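Local structure of nucleoprotein (Rift valley fever virus, 3OV9) at residues M144-A150 with A168-L173; L42-G46 with N88-L92; S137-P141 with A233-A237. The protein encapsidates the viral RNA genome as a ring-forming nucleoprotein, shielding it from nucleases and presenting it as the template for transcription and replication. One frame throughout, in Å; residues are numbered along the deposited sequence.

Contact 1: residues M144-A150 with A168-L173; sequences MMHPSFA and AHSLYL
The imidazole of H169 reaches from its helix into the turn M144-A150 and is held at both nitrogens. ND1 donates to the carbonyl oxygen of M144 at 3.0 Å; the oxygen lies almost in the ring plane and offers a lone pair, although the N-H points off line (132°). At the other nitrogen, NE2 lies 2.9 Å from a water, which donates a hydrogen to the P147 carbonyl oxygen. Two edge partners thus fix the rotation of the ring, while its faces are sandwiched: CD2 of F149 rests off-centre over one face, and CG of L173 covers the opposite one. The F149 and H169 rings, their planes at 54°, meet obliquely. With CG anti to the backbone N (chi1 175°), the ring of H169 is carried out to the M144 carbonyl.

Y172, one turn further on, supplies a platform for the backbone. CA of M145 sits 3.6 Å above the ring centre, a CH-pi contact almost along the ring normal. The ring edge receives CD of P147, which comes within 3.4 Å of the hydroxyl oxygen. A water 2.8 Å from Y172 OH donates to the carbonyl oxygen of M145. M144 runs out extended, bringing its SD to 3.8 Å from CB of A168, and its CG lies over the centre of the F149 ring.

The loop before helix 159-180 tightens into a 3-10 turn from P147, buried inside the orthogonal helical bundle. Around it, helix 112-122 packs against H146, S148 and F149, helix 189-204 against A150 and L173, and helix 232-243 against M144 and A168.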
loop_
_atom_site.group_PDB
_atom_site.type_symbol
_atom_site.label_atom_id
_atom_site.label_comp_id
_atom_site.label_asym_id
_atom_site.label_seq_id
_atom_site.Cartn_x
_atom_site.Cartn_y
_atom_site.Cartn_z
ATOM N N MET A 144 32.071 2.961 -25.387
ATOM C CA MET A 144 30.603 2.921 -25.379
ATOM C C MET A 144 30.000 3.015 -23.972
ATOM O O MET A 144 28.777 3.054 -23.820
ATOM C CB MET A 144 30.097 1.638 -26.060
ATOM C CG MET A 144 30.315 1.563 -27.568
ATOM S SD MET A 144 29.579 0.087 -28.305
ATOM C CE MET A 144 29.551 0.580 -30.032
ATOM N N MET A 145 30.854 3.059 -22.952
ATOM C CA MET A 145 30.406 2.910 -21.564
ATOM C C MET A 145 30.007 4.215 -20.863
ATOM O O MET A 145 30.364 4.453 -19.707
ATOM C CB MET A 145 31.442 2.128 -20.745
ATOM C CG MET A 145 31.594 0.679 -21.177
ATOM S SD MET A 145 32.790 -0.243 -20.185
ATOM C CE MET A 145 32.025 -0.151 -18.567
ATOM N N HIS A 146 29.259 5.054 -21.575
ATOM C CA HIS A 146 28.554 6.192 -20.977
ATOM C C HIS A 146 27.448 6.632 -21.935
ATOM O O HIS A 146 27.607 6.487 -23.149
ATOM C CB HIS A 146 29.504 7.354 -20.667
ATOM C CG HIS A 146 28.950 8.327 -19.673
ATOM N ND1 HIS A 146 28.365 9.519 -20.043
ATOM C CD2 HIS A 146 28.851 8.264 -18.324
ATOM C CE1 HIS A 146 27.957 10.161 -18.965
ATOM N NE2 HIS A 146 28.236 9.420 -17.908
ATOM N N PRO A 147 26.312 7.144 -21.408
ATOM C CA PRO A 147 25.262 7.625 -22.318
ATOM C C PRO A 147 25.745 8.703 -23.296
ATOM O O PRO A 147 25.167 8.849 -24.380
ATOM C CB PRO A 147 24.203 8.183 -21.364
ATOM C CG PRO A 147 24.364 7.360 -20.129
ATOM C CD PRO A 147 25.843 7.114 -20.007
ATOM N N SER A 148 26.805 9.422 -22.919
ATOM C CA SER A 148 27.454 10.420 -23.779
ATOM C C SER A 148 27.823 9.877 -25.158
ATOM O O SER A 148 27.849 10.629 -26.131
ATOM C CB SER A 148 28.724 10.969 -23.109
ATOM O OG SER A 148 28.426 11.597 -21.875
ATOM N N PHE A 149 28.106 8.576 -25.236
ATOM C CA PHE A 149 28.538 7.936 -26.485
ATOM C C PHE A 149 27.545 8.103 -27.633
ATOM O O PHE A 149 27.942 8.142 -28.801
ATOM C CB PHE A 149 28.838 6.442 -26.273
ATOM C CG PHE A 149 29.032 5.681 -27.557
ATOM C CD1 PHE A 149 30.239 5.755 -28.248
ATOM C CD2 PHE A 149 27.997 4.921 -28.092
ATOM C CE1 PHE A 149 30.412 5.067 -29.444
ATOM C CE2 PHE A 149 28.161 4.230 -29.292
ATOM C CZ PHE A 149 29.373 4.307 -29.968
ATOM N N ALA A 150 26.260 8.186 -27.300
ATOM C CA ALA A 150 25.212 8.357 -28.311
ATOM C C ALA A 150 25.479 9.537 -29.257
ATOM O O ALA A 150 25.150 9.465 -30.443
ATOM C CB ALA A 150 23.856 8.500 -27.645
ATOM N N ALA A 168 25.013 -2.784 -29.488
ATOM C CA ALA A 168 26.214 -2.952 -28.663
ATOM C C ALA A 168 26.249 -1.953 -27.506
ATOM O O ALA A 168 26.529 -2.327 -26.367
ATOM C CB ALA A 168 27.476 -2.828 -29.513
ATOM N N HIS A 169 25.958 -0.688 -27.811
ATOM C CA HIS A 169 25.877 0.379 -26.809
ATOM C C HIS A 169 24.745 0.114 -25.813
ATOM O O HIS A 169 24.896 0.364 -24.614
ATOM C CB HIS A 169 25.694 1.735 -27.511
ATOM C CG HIS A 169 25.477 2.896 -26.583
ATOM N ND1 HIS A 169 26.336 3.203 -25.549
ATOM C CD2 HIS A 169 24.511 3.844 -26.562
ATOM C CE1 HIS A 169 25.899 4.280 -24.921
ATOM N NE2 HIS A 169 24.792 4.689 -25.515
ATOM N N SER A 170 23.630 -0.410 -26.318
ATOM C CA SER A 170 22.454 -0.711 -25.494
ATOM C C SER A 170 22.702 -1.813 -24.457
ATOM O O SER A 170 22.030 -1.849 -23.419
ATOM C CB SER A 170 21.248 -1.056 -26.369
ATOM O OG SER A 170 20.832 0.072 -27.129
ATOM N N LEU A 171 23.661 -2.700 -24.732
ATOM C CA LEU A 171 24.057 -3.721 -23.756
ATOM C C LEU A 171 24.560 -3.055 -22.478
ATOM O O LEU A 171 24.145 -3.431 -21.378
ATOM C CB LEU A 171 25.113 -4.678 -24.325
ATOM C CG LEU A 171 25.503 -5.869 -23.433
ATOM C CD1 LEU A 171 24.411 -6.938 -23.421
ATOM C CD2 LEU A 171 26.837 -6.470 -23.863
ATOM N N TYR A 172 25.438 -2.060 -22.633
ATOM C CA TYR A 172 25.902 -1.250 -21.504
ATOM C C TYR A 172 24.765 -0.473 -20.836
ATOM O O TYR A 172 24.679 -0.437 -19.608
ATOM C CB TYR A 172 27.028 -0.290 -21.921
ATOM C CG TYR A 172 27.113 0.943 -21.043
ATOM C CD1 TYR A 172 27.776 0.909 -19.813
ATOM C CD2 TYR A 172 26.508 2.138 -21.432
ATOM C CE1 TYR A 172 27.841 2.040 -19.000
ATOM C CE2 TYR A 172 26.561 3.266 -20.628
ATOM C CZ TYR A 172 27.227 3.215 -19.416
ATOM O OH TYR A 172 27.278 4.343 -18.629
ATOM N N LEU A 173 23.913 0.159 -21.646
ATOM C CA LEU A 173 22.827 0.997 -21.128
ATOM C C LEU A 173 21.844 0.192 -20.287
ATOM O O LEU A 173 21.278 0.708 -19.324
ATOM C CB LEU A 173 22.088 1.717 -22.260
ATOM C CG LEU A 173 22.802 2.871 -22.970
ATOM C CD1 LEU A 173 21.967 3.335 -24.148
ATOM C CD2 LEU A 173 23.075 4.029 -22.022
HETATM O O HOH W 1 29.646 4.500 -17.180
HETATM O O HOH W 2 22.922 6.740 -24.746
#

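Contact 2: residues L42-G46 with N88-L92; sequences LKQYG and NKYKL
Y45 and Y90 meet where two helices end, and apolar packing does most of the work. CB of Y45 lies 3.6 Å from CD1 of Y90, and CD2 of L42 approaches that same CD1 at 4.1 Å, its side chain running at about a right angle to that of the tyrosine. The Y45 ring turns one face to the backbone of Y90, and CG of K91 crosses near its hydroxyl end.

Contacts between side chains and backbone form a second group. The carbonyl oxygen of L42 is in the plane of the Y90 ring, at its edge, 3.6 Å from CE1. Further out, the hydroxyl oxygen of Y90 comes to 3.2 Å from CA of G46, an approach made possible by the missing side chain there; the same hydroxyl is hydrogen-bonded to D53. K89, extended throughout, lays its CE 3.5 Å from the carbonyl oxygen of Y45, and its ammonium makes weak, long ion pairs with D49 and D53.

Direct hydrogen bonds between the two segments are absent; water supplies the polar link, donating to the Y45 carbonyl at 2.6 Å and, less closely, to that of K89.

K91 leaves helical geometry with positive phi (52°), closing helix 77-90 just where helix 35-46 also finishes. Such a meeting of helix ends belongs to the orthogonal helical bundle of the phlebovirus nucleoprotein, and residues 42-46 fall within the part essential for oligomerization.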
loop_
_atom_site.group_PDB
_atom_site.type_symbol
_atom_site.label_atom_id
_atom_site.label_comp_id
_atom_site.label_asym_id
_atom_site.label_seq_id
_atom_site.Cartn_x
_atom_site.Cartn_y
_atom_site.Cartn_z
ATOM N N LEU A 42 29.932 27.078 -20.164
ATOM C CA LEU A 42 31.264 26.697 -19.672
ATOM C C LEU A 42 32.297 27.795 -19.912
ATOM O O LEU A 42 33.028 28.172 -18.994
ATOM C CB LEU A 42 31.742 25.384 -20.304
ATOM C CG LEU A 42 31.079 24.082 -19.846
ATOM C CD1 LEU A 42 31.497 22.932 -20.747
ATOM C CD2 LEU A 42 31.400 23.769 -18.384
ATOM N N LYS A 43 32.342 28.299 -21.145
ATOM C CA LYS A 43 33.246 29.383 -21.541
ATOM C C LYS A 43 32.962 30.670 -20.765
ATOM O O LYS A 43 33.892 31.350 -20.317
ATOM C CB LYS A 43 33.133 29.645 -23.048
ATOM C CG LYS A 43 33.771 28.577 -23.937
ATOM C CD LYS A 43 35.128 29.013 -24.486
ATOM C CE LYS A 43 34.986 29.900 -25.714
ATOM N NZ LYS A 43 36.299 30.300 -26.301
ATOM N N GLN A 44 31.676 30.987 -20.610
ATOM C CA GLN A 44 31.223 32.180 -19.892
ATOM C C GLN A 44 31.645 32.166 -18.424
ATOM O O GLN A 44 32.254 33.123 -17.943
ATOM C CB GLN A 44 29.700 32.326 -20.001
ATOM C CG GLN A 44 29.115 33.498 -19.215
ATOM C CD GLN A 44 27.610 33.421 -19.094
ATOM O OE1 GLN A 44 26.885 33.570 -20.079
ATOM N NE2 GLN A 44 27.129 33.188 -17.881
ATOM N N TYR A 45 31.314 31.082 -17.725
ATOM C CA TYR A 45 31.599 30.949 -16.298
ATOM C C TYR A 45 33.071 30.671 -16.010
ATOM O O TYR A 45 33.606 31.127 -15.000
ATOM C CB TYR A 45 30.742 29.842 -15.671
ATOM C CG TYR A 45 29.271 30.172 -15.521
ATOM C CD1 TYR A 45 28.856 31.337 -14.874
ATOM C CD2 TYR A 45 28.293 29.301 -15.999
ATOM C CE1 TYR A 45 27.506 31.636 -14.730
ATOM C CE2 TYR A 45 26.939 29.589 -15.859
ATOM C CZ TYR A 45 26.555 30.759 -15.227
ATOM O OH TYR A 45 25.221 31.047 -15.084
ATOM N N GLY A 46 33.717 29.924 -16.901
ATOM C CA GLY A 46 35.057 29.405 -16.646
ATOM C C GLY A 46 36.215 30.254 -17.124
ATOM O O GLY A 46 37.292 30.229 -16.522
ATOM N N ASN A 88 29.836 26.717 -7.227
ATOM C CA ASN A 88 29.674 28.171 -7.142
ATOM C C ASN A 88 30.046 28.894 -8.431
ATOM O O ASN A 88 29.398 29.876 -8.806
ATOM C CB ASN A 88 30.482 28.746 -5.973
ATOM C CG ASN A 88 30.000 28.250 -4.618
ATOM O OD1 ASN A 88 30.789 28.127 -3.679
ATOM N ND2 ASN A 88 28.705 27.966 -4.508
ATOM N N LYS A 89 31.083 28.399 -9.106
ATOM C CA LYS A 89 31.598 29.025 -10.321
ATOM C C LYS A 89 30.725 28.738 -11.543
ATOM O O LYS A 89 30.498 29.629 -12.365
ATOM C CB LYS A 89 33.039 28.578 -10.580
ATOM C CG LYS A 89 33.761 29.341 -11.680
ATOM C CD LYS A 89 35.213 28.911 -11.763
ATOM C CE LYS A 89 35.931 29.583 -12.915
ATOM N NZ LYS A 89 37.376 29.230 -12.923
ATOM N N TYR A 90 30.240 27.503 -11.649
ATOM C CA TYR A 90 29.485 27.062 -12.829
ATOM C C TYR A 90 27.983 26.908 -12.573
ATOM O O TYR A 90 27.235 26.487 -13.465
ATOM C CB TYR A 90 30.087 25.767 -13.394
ATOM C CG TYR A 90 31.487 25.950 -13.934
ATOM C CD1 TYR A 90 31.698 26.366 -15.247
ATOM C CD2 TYR A 90 32.604 25.724 -13.126
ATOM C CE1 TYR A 90 32.981 26.547 -15.746
ATOM C CE2 TYR A 90 33.889 25.903 -13.614
ATOM C CZ TYR A 90 34.074 26.314 -14.925
ATOM O OH TYR A 90 35.347 26.494 -15.409
ATOM N N LYS A 91 27.559 27.261 -11.357
ATOM C CA LYS A 91 26.152 27.204 -10.922
ATOM C C LYS A 91 25.507 25.838 -11.173
ATOM O O LYS A 91 24.372 25.742 -11.650
ATOM C CB LYS A 91 25.330 28.350 -11.541
ATOM C CG LYS A 91 25.956 29.748 -11.414
ATOM C CD LYS A 91 26.306 30.137 -9.968
ATOM C CE LYS A 91 25.112 30.696 -9.207
ATOM N NZ LYS A 91 25.468 31.038 -7.798
ATOM N N LEU A 92 26.245 24.785 -10.825
ATOM C CA LEU A 92 25.845 23.409 -11.115
ATOM C C LEU A 92 24.561 22.985 -10.413
ATOM O O LEU A 92 24.339 23.306 -9.239
ATOM C CB LEU A 92 26.981 22.433 -10.774
ATOM C CG LEU A 92 28.296 22.546 -11.554
ATOM C CD1 LEU A 92 29.357 21.643 -10.936
ATOM C CD2 LEU A 92 28.107 22.216 -13.032
HETATM O O HOH W 3 32.244 32.211 -13.038
#

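Contact 3: residues S137-P141 with A233-A237; sequences SPAYP and AVMAA
S137 touches helix 232-243 at A236 and A237 along its whole short side chain. From CB, the first atom out, the nearest neighbour across the contact is CA of A237 at 3.9 Å. Because OG is turned away from the backbone N (chi1 -173°), it points into the helix surface, where it comes within 3.2 Å of the A237 nitrogen. The angle is too poor for a hydrogen bond, and that N-H already serves the helix by donating to the carbonyl of A233. The hydroxyl donates instead to a water 2.8 Å from OG. This water passes both its own hydrogens on, one to the carbonyl oxygen of P138 and one to that of A233. The A233 oxygen therefore accepts twice, from the helix and from the water, and the water has three partners joining loop to helix.

In this all-helical fold the loop after helix 130-136 lies across the C-terminal helix, whose alanines let the chain come close. CB of A233 approaches the A139 carbonyl oxygen at 3.4 Å, and CB of A237 is 3.7 Å from CE1 of Y140. The hydroxyl of that tyrosine is hydrogen-bonded to the carbonyl of A168 on helix 159-180. At the other end of segment 137-141, CG of P141 meets CG2 of V234 at 4.0 Å, the two side chains crossing at about a right angle, and L223 packs against both.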
loop_
_atom_site.group_PDB
_atom_site.type_symbol
_atom_site.label_atom_id
_atom_site.label_comp_id
_atom_site.label_asym_id
_atom_site.label_seq_id
_atom_site.Cartn_x
_atom_site.Cartn_y
_atom_site.Cartn_z
ATOM N N SER A 137 29.944 -9.661 -22.652
ATOM C CA SER A 137 30.467 -9.705 -24.016
ATOM C C SER A 137 31.975 -9.464 -24.012
ATOM O O SER A 137 32.433 -8.417 -23.548
ATOM C CB SER A 137 29.762 -8.685 -24.914
ATOM O OG SER A 137 30.161 -8.846 -26.265
ATOM N N PRO A 138 32.751 -10.430 -24.539
ATOM C CA PRO A 138 34.214 -10.377 -24.491
ATOM C C PRO A 138 34.792 -9.104 -25.117
ATOM O O PRO A 138 34.357 -8.691 -26.199
ATOM C CB PRO A 138 34.642 -11.621 -25.286
ATOM C CG PRO A 138 33.444 -11.988 -26.112
ATOM C CD PRO A 138 32.271 -11.616 -25.273
ATOM N N ALA A 139 35.753 -8.495 -24.420
ATOM C CA ALA A 139 36.415 -7.254 -24.847
ATOM C C ALA A 139 35.425 -6.141 -25.203
ATOM O O ALA A 139 35.532 -5.514 -26.265
ATOM C CB ALA A 139 37.384 -7.522 -26.007
ATOM N N TYR A 140 34.466 -5.901 -24.312
ATOM C CA TYR A 140 33.453 -4.875 -24.545
ATOM C C TYR A 140 34.103 -3.508 -24.766
ATOM O O TYR A 140 34.992 -3.124 -24.015
ATOM C CB TYR A 140 32.436 -4.806 -23.395
ATOM C CG TYR A 140 31.304 -3.857 -23.717
ATOM C CD1 TYR A 140 30.206 -4.286 -24.458
ATOM C CD2 TYR A 140 31.356 -2.517 -23.322
ATOM C CE1 TYR A 140 29.177 -3.414 -24.787
ATOM C CE2 TYR A 140 30.332 -1.634 -23.647
ATOM C CZ TYR A 140 29.246 -2.091 -24.382
ATOM O OH TYR A 140 28.226 -1.229 -24.707
ATOM N N PRO A 141 33.665 -2.770 -25.807
ATOM C CA PRO A 141 34.265 -1.472 -26.108
ATOM C C PRO A 141 34.054 -0.431 -25.008
ATOM O O PRO A 141 32.921 -0.022 -24.737
ATOM C CB PRO A 141 33.545 -1.041 -27.394
ATOM C CG PRO A 141 33.051 -2.299 -27.993
ATOM C CD PRO A 141 32.673 -3.155 -26.827
ATOM N N ALA A 233 34.406 -6.819 -31.790
ATOM C CA ALA A 233 33.918 -6.578 -30.428
ATOM C C ALA A 233 32.529 -5.944 -30.401
ATOM O O ALA A 233 31.712 -6.273 -29.541
ATOM C CB ALA A 233 34.909 -5.720 -29.652
ATOM N N VAL A 234 32.271 -5.034 -31.341
ATOM C CA VAL A 234 30.953 -4.412 -31.468
ATOM C C VAL A 234 29.906 -5.447 -31.892
ATOM O O VAL A 234 28.824 -5.509 -31.309
ATOM C CB VAL A 234 30.973 -3.193 -32.434
ATOM C CG1 VAL A 234 29.560 -2.703 -32.733
ATOM C CG2 VAL A 234 31.798 -2.061 -31.835
ATOM N N MET A 235 30.246 -6.273 -32.884
ATOM C CA MET A 235 29.341 -7.322 -33.363
ATOM C C MET A 235 29.008 -8.317 -32.254
ATOM O O MET A 235 27.850 -8.713 -32.096
ATOM C CB MET A 235 29.922 -8.050 -34.583
ATOM C CG MET A 235 30.116 -7.170 -35.827
ATOM S SD MET A 235 28.649 -6.262 -36.379
ATOM C CE MET A 235 27.582 -7.590 -36.934
ATOM N N ALA A 236 30.025 -8.698 -31.483
ATOM C CA ALA A 236 29.845 -9.585 -30.333
ATOM C C ALA A 236 28.875 -8.997 -29.305
ATOM O O ALA A 236 27.995 -9.699 -28.798
ATOM C CB ALA A 236 31.187 -9.892 -29.686
ATOM N N ALA A 237 29.031 -7.706 -29.016
ATOM C CA ALA A 237 28.170 -7.022 -28.051
ATOM C C ALA A 237 26.738 -6.848 -28.556
ATOM O O ALA A 237 25.792 -6.912 -27.770
ATOM C CB ALA A 237 28.770 -5.684 -27.651
HETATM O O HOH W 4 32.192 -7.058 -26.923
#

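In the fold
Contacts 1 and 3 adjoin, their centres 12 Å apart: Y140 bridges the two, CB of A168 lies 3.5 Å from the carbonyl oxygen of V234, and L223 touches F149 of one and P141 and V234 of the other. Contact 1 also lies within the chain span that contact 3 closes. Contact 2 stands apart, its centre 27 Å from that of contact 1 and 38 Å from that of contact 3, on the opposite side of the chain's centre from the latter. The RNA-binding residues, inferred by similarity, fall nearer contacts 1 and 2: the side chain of H146 is about 5 Å from that of S105, and L42 about 8 Å from R106. A150 packs on A203, which lines the nitrite pocket.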